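Local coordinates for DNA mismatch repair protein MLH3 (Saccharomyces cerevisiae S288C, PDB 6RMN) that takes part in DNA mismatch repair, correcting insertion-deletion loops as a subunit of the MutLbeta heterodimer, and is represented here by its C-terminal, zinc-binding region, at residues L144-A147 and H148-D152; D202-T205 and R206-I210. All blocks are in the same frame, centred on the assembly; numbering follows the deposited sequence.

Interaction 1 (L144-A147 and H148-D152); sequences LQHA and HDLKD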
loop_
_atom_site.group_PDB
_atom_site.type_symbol
_atom_site.label_atom_id
_atom_site.label_comp_id
_atom_site.label_asym_id
_atom_site.label_seq_id
_atom_site.Cartn_x
_atom_site.Cartn_y
_atom_site.Cartn_z
ATOM N N LEU B 144 -41.308 20.309 11.326
ATOM C CA LEU B 144 -42.432 19.464 10.916
ATOM C C LEU B 144 -41.945 18.113 10.422
ATOM O O LEU B 144 -42.554 17.102 10.761
ATOM C CB LEU B 144 -43.284 20.124 9.823
ATOM C CG LEU B 144 -44.344 21.093 10.292
ATOM C CD1 LEU B 144 -44.831 21.927 9.141
ATOM C CD2 LEU B 144 -45.518 20.371 10.957
ATOM N N GLN B 145 -40.858 18.099 9.621
ATOM C CA GLN B 145 -40.228 16.892 9.074
ATOM C C GLN B 145 -39.867 15.919 10.218
ATOM O O GLN B 145 -40.280 14.757 10.162
ATOM C CB GLN B 145 -38.998 17.272 8.231
ATOM C CG GLN B 145 -38.331 16.128 7.472
ATOM C CD GLN B 145 -36.953 16.547 7.003
ATOM O OE1 GLN B 145 -36.091 16.960 7.794
ATOM N NE2 GLN B 145 -36.713 16.458 5.703
ATOM N N HIS B 146 -39.196 16.419 11.285
ATOM C CA HIS B 146 -38.869 15.611 12.456
ATOM C C HIS B 146 -40.105 15.153 13.251
ATOM O O HIS B 146 -40.152 13.993 13.667
ATOM C CB HIS B 146 -37.847 16.283 13.373
ATOM C CG HIS B 146 -37.338 15.342 14.425
ATOM N ND1 HIS B 146 -36.723 14.141 14.086
ATOM C CD2 HIS B 146 -37.404 15.432 15.773
ATOM C CE1 HIS B 146 -36.423 13.553 15.231
ATOM N NE2 HIS B 146 -36.811 14.288 16.273
ATOM N N ALA B 147 -41.100 16.050 13.448
ATOM C CA ALA B 147 -42.353 15.748 14.152
ATOM C C ALA B 147 -43.113 14.621 13.439
ATOM O O ALA B 147 -43.644 13.725 14.104
ATOM C CB ALA B 147 -43.222 16.996 14.236
ATOM N N HIS B 148 -43.151 14.662 12.085
ATOM C CA HIS B 148 -43.788 13.633 11.260
ATOM C C HIS B 148 -42.960 12.357 11.283
ATOM O O HIS B 148 -43.532 11.276 11.284
ATOM C CB HIS B 148 -44.017 14.112 9.815
ATOM C CG HIS B 148 -45.102 15.131 9.686
ATOM N ND1 HIS B 148 -46.399 14.871 10.109
ATOM C CD2 HIS B 148 -45.055 16.380 9.171
ATOM C CE1 HIS B 148 -47.083 15.977 9.866
ATOM N NE2 HIS B 148 -46.317 16.910 9.297
ATOM N N ASP B 149 -41.618 12.473 11.354
ATOM C CA ASP B 149 -40.737 11.309 11.452
ATOM C C ASP B 149 -41.062 10.509 12.723
ATOM O O ASP B 149 -41.205 9.289 12.667
ATOM C CB ASP B 149 -39.243 11.719 11.381
ATOM C CG ASP B 149 -38.704 11.853 9.965
ATOM O OD1 ASP B 149 -39.409 11.420 9.013
ATOM O OD2 ASP B 149 -37.569 12.374 9.803
ATOM N N LEU B 150 -41.265 11.225 13.841
ATOM C CA LEU B 150 -41.610 10.664 15.142
ATOM C C LEU B 150 -42.993 10.063 15.142
ATOM O O LEU B 150 -43.156 8.923 15.584
ATOM C CB LEU B 150 -41.496 11.727 16.248
ATOM C CG LEU B 150 -40.092 12.219 16.559
ATOM C CD1 LEU B 150 -40.129 13.571 17.247
ATOM C CD2 LEU B 150 -39.328 11.210 17.381
ATOM N N LYS B 151 -43.987 10.805 14.618
ATOM C CA LYS B 151 -45.361 10.333 14.597
ATOM C C LYS B 151 -45.579 9.173 13.607
ATOM O O LYS B 151 -46.459 8.347 13.848
ATOM C CB LYS B 151 -46.359 11.499 14.389
ATOM C CG LYS B 151 -46.746 11.840 12.946
ATOM C CD LYS B 151 -48.257 11.902 12.806
ATOM C CE LYS B 151 -48.728 11.958 11.374
ATOM N NZ LYS B 151 -50.214 11.819 11.284
ATOM N N ASP B 152 -44.771 9.089 12.529
ATOM C CA ASP B 152 -44.918 8.042 11.518
ATOM C C ASP B 152 -43.983 6.830 11.731
ATOM O O ASP B 152 -43.931 5.936 10.876
ATOM C CB ASP B 152 -44.795 8.624 10.097
ATOM C CG ASP B 152 -45.973 9.508 9.700
ATOM O OD1 ASP B 152 -47.127 9.161 10.047
ATOM O OD2 ASP B 152 -45.741 10.537 9.032
HETATM O O HOH W 1 -35.977 14.163 11.205
#
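His148 N reaches back one turn to Leu144 O at 2.8 Å, the first of four successive i to i+4 backbone bonds that carry the last turns of helix 136-151. Asp149 N to Gln145 O, Leu150 N to His146 O and Lys151 N to Ala147 O continue the ladder, and Asp152 is the first residue to leave helical geometry. On one flank a water joins two side chains of the same turn: it donates to Asp149 OD2 at 2.8 Å and lies in the plane of the His146 ring, 3.0 Å from ND1. The water thus links the imidazole to the carboxylate without direct contact between ND1 and OD2.

The same imidazole meets Leu150 over a face. Leu150 CG stands 4.2 Å from the ring centroid and 22° off the normal, a CH-pi contact displaced toward the rim, while CD1 comes to 3.5 Å from His146 NE2. With CG anti to the backbone N (chi1 -170°), the His146 ring swings along the helix toward the next turn, where Leu150 meets it. Elsewhere round the helix, Leu144 and His148 run side by side in the same direction, with Leu144 CD2 3.9 Å from His148 NE2; Lys151 CE approaches the His148 ring at its edge, in plane. Were His148 replaced by an alanine, the Leu144 methyl would probably lose its imidazole neighbour and a gap would be likely to open beside Leu92.

Helix 87-101 takes one side of this helix: Leu92 meets Ala147 and His148, Tyr96 meets Leu150, and Phe100 packs edge-to-face with His146. Thr183, the first residue of helix 183-196, touches Gln145 and Asp149; the end of helix 136-151 thus packs on helix 87-101 and meets the start of 183-196.

Interaction 2 (D202-T205 and R206-I210); sequences DELT and RQECI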
loop_
_atom_site.group_PDB
_atom_site.type_symbol
_atom_site.label_atom_id
_atom_site.label_comp_id
_atom_site.label_asym_id
_atom_site.label_seq_id
_atom_site.Cartn_x
_atom_site.Cartn_y
_atom_site.Cartn_z
ATOM N N ASP B 202 -5.304 15.935 -4.131
ATOM C CA ASP B 202 -4.470 16.319 -2.995
ATOM C C ASP B 202 -3.345 15.301 -2.733
ATOM O O ASP B 202 -3.578 14.093 -2.777
ATOM C CB ASP B 202 -5.327 16.498 -1.734
ATOM C CG ASP B 202 -6.259 17.697 -1.728
ATOM O OD1 ASP B 202 -6.252 18.472 -2.726
ATOM O OD2 ASP B 202 -6.982 17.876 -0.726
ATOM N N GLU B 203 -2.141 15.810 -2.431
ATOM C CA GLU B 203 -0.950 15.000 -2.140
ATOM C C GLU B 203 -1.012 14.436 -0.736
ATOM O O GLU B 203 -1.357 15.154 0.198
ATOM C CB GLU B 203 0.339 15.834 -2.278
ATOM C CG GLU B 203 0.524 16.537 -3.613
ATOM C CD GLU B 203 0.773 15.658 -4.822
ATOM O OE1 GLU B 203 0.405 16.082 -5.943
ATOM O OE2 GLU B 203 1.337 14.551 -4.655
ATOM N N LEU B 204 -0.671 13.152 -0.588
ATOM C CA LEU B 204 -0.616 12.494 0.716
ATOM C C LEU B 204 0.661 11.727 0.763
ATOM O O LEU B 204 0.987 11.060 -0.215
ATOM C CB LEU B 204 -1.821 11.537 0.979
ATOM C CG LEU B 204 -3.235 12.156 1.075
ATOM C CD1 LEU B 204 -4.297 11.119 0.831
ATOM C CD2 LEU B 204 -3.462 12.833 2.406
ATOM N N THR B 205 1.412 11.841 1.873
ATOM C CA THR B 205 2.647 11.076 2.089
ATOM C C THR B 205 2.229 9.669 2.545
ATOM O O THR B 205 1.093 9.507 2.982
ATOM C CB THR B 205 3.526 11.753 3.147
ATOM O OG1 THR B 205 2.843 11.750 4.394
ATOM C CG2 THR B 205 3.925 13.171 2.773
ATOM N N ARG B 206 3.115 8.650 2.451
ATOM C CA ARG B 206 2.763 7.290 2.908
ATOM C C ARG B 206 2.339 7.322 4.396
ATOM O O ARG B 206 1.383 6.656 4.764
ATOM C CB ARG B 206 3.926 6.287 2.676
ATOM C CG ARG B 206 3.451 4.831 2.615
ATOM C CD ARG B 206 4.578 3.851 2.377
ATOM N NE ARG B 206 5.148 3.390 3.642
ATOM C CZ ARG B 206 4.902 2.206 4.195
ATOM N NH1 ARG B 206 4.114 1.331 3.586
ATOM N NH2 ARG B 206 5.454 1.885 5.359
ATOM N N GLN B 207 3.026 8.133 5.220
ATOM C CA GLN B 207 2.744 8.317 6.640
ATOM C C GLN B 207 1.321 8.868 6.877
ATOM O O GLN B 207 0.612 8.357 7.753
ATOM C CB GLN B 207 3.829 9.194 7.298
ATOM C CG GLN B 207 3.874 9.145 8.840
ATOM C CD GLN B 207 3.856 7.744 9.428
ATOM O OE1 GLN B 207 2.900 7.347 10.117
ATOM N NE2 GLN B 207 4.901 6.960 9.159
ATOM N N GLU B 208 0.882 9.859 6.073
ATOM C CA GLU B 208 -0.481 10.404 6.186
ATOM C C GLU B 208 -1.518 9.338 5.809
ATOM O O GLU B 208 -2.554 9.256 6.461
ATOM C CB GLU B 208 -0.665 11.688 5.353
ATOM C CG GLU B 208 0.183 12.864 5.811
ATOM C CD GLU B 208 0.185 14.083 4.897
ATOM O OE1 GLU B 208 0.141 13.918 3.655
ATOM O OE2 GLU B 208 0.249 15.212 5.434
ATOM N N CYS B 209 -1.227 8.517 4.781
ATOM C CA CYS B 209 -2.045 7.372 4.316
ATOM C C CYS B 209 -2.145 6.289 5.407
ATOM O O CYS B 209 -3.204 5.700 5.587
ATOM C CB CYS B 209 -1.481 6.788 3.021
ATOM S SG CYS B 209 -1.527 7.928 1.613
ATOM N N ILE B 210 -1.038 6.034 6.127
ATOM C CA ILE B 210 -0.996 5.064 7.216
ATOM C C ILE B 210 -1.968 5.490 8.319
ATOM O O ILE B 210 -2.790 4.677 8.737
ATOM C CB ILE B 210 0.463 4.779 7.704
ATOM C CG1 ILE B 210 1.221 3.956 6.638
ATOM C CG2 ILE B 210 0.483 4.052 9.077
ATOM C CD1 ILE B 210 2.794 3.914 6.754
HETATM O O HOH W 2 0.534 16.204 1.872
#
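Glu203 and Glu208 are joined by a water, which donates to the backbone O of Glu203 at 2.7 Å and also to Glu208 OE1. The carboxylate lies alongside the extended backbone here, with OE1 3.4 Å from Leu204 CA. Leu204 meets the helix mainly through its CB, which packs on Cys209 SG at 3.7 Å, while its branch leads off; Cys209 in turn touches Val19 and Gln22 of strand 18-23. The backbone N of Leu204 is hydrogen-bonded to Gln22 OE1, so the approach to the helix is tied to the same strand.

Thr205 is where the two sides exchange bonds. Its backbone N donates to Glu208 OE1 at 3.0 Å with an N-H...O angle of 164°, meeting the carboxylate on its anti side, 28° out of plane. In return Thr205 OG1 accepts from Glu208 N at 3.2 Å. With chi1 at 64°, OG1 sits between the backbone N and the carbonyl carbon of Thr205, which turns the hydroxyl toward the amide of Glu208. Glu208 CG approaches the same oxygen, also at 3.2 Å, as its chain crosses Thr205 and extends back to the backbone. OE1 is therefore gripped twice, by an amide and by the water. Thr205 O starts the regular backbone ladder by accepting from Cys209 N.

The reciprocal pair is a capping box: Thr205 is the N-cap of helix 206-216, and Glu208, three residues on, closes the box by holding the Thr205 amide.

How the interactions relate
The two contacts belong to different helices, on opposite sides of the chain's centre, their centres about 43 Å apart and without touching. Interaction 1 is partly buried and belongs to the C-terminal turns of helix 136-151, packed among other helices; interaction 2 is a surface contact at the start of helix 206-216, close to the strand 18-23 side of the chain. Their chemistry follows: ring-to-aliphatic packing and a run of backbone bonds in the first, against reciprocal side chain-to-backbone capping bonds in the second. In each, a water bonds an acidic side chain, linking it to a histidine in interaction 1 and to a backbone carbonyl in interaction 2.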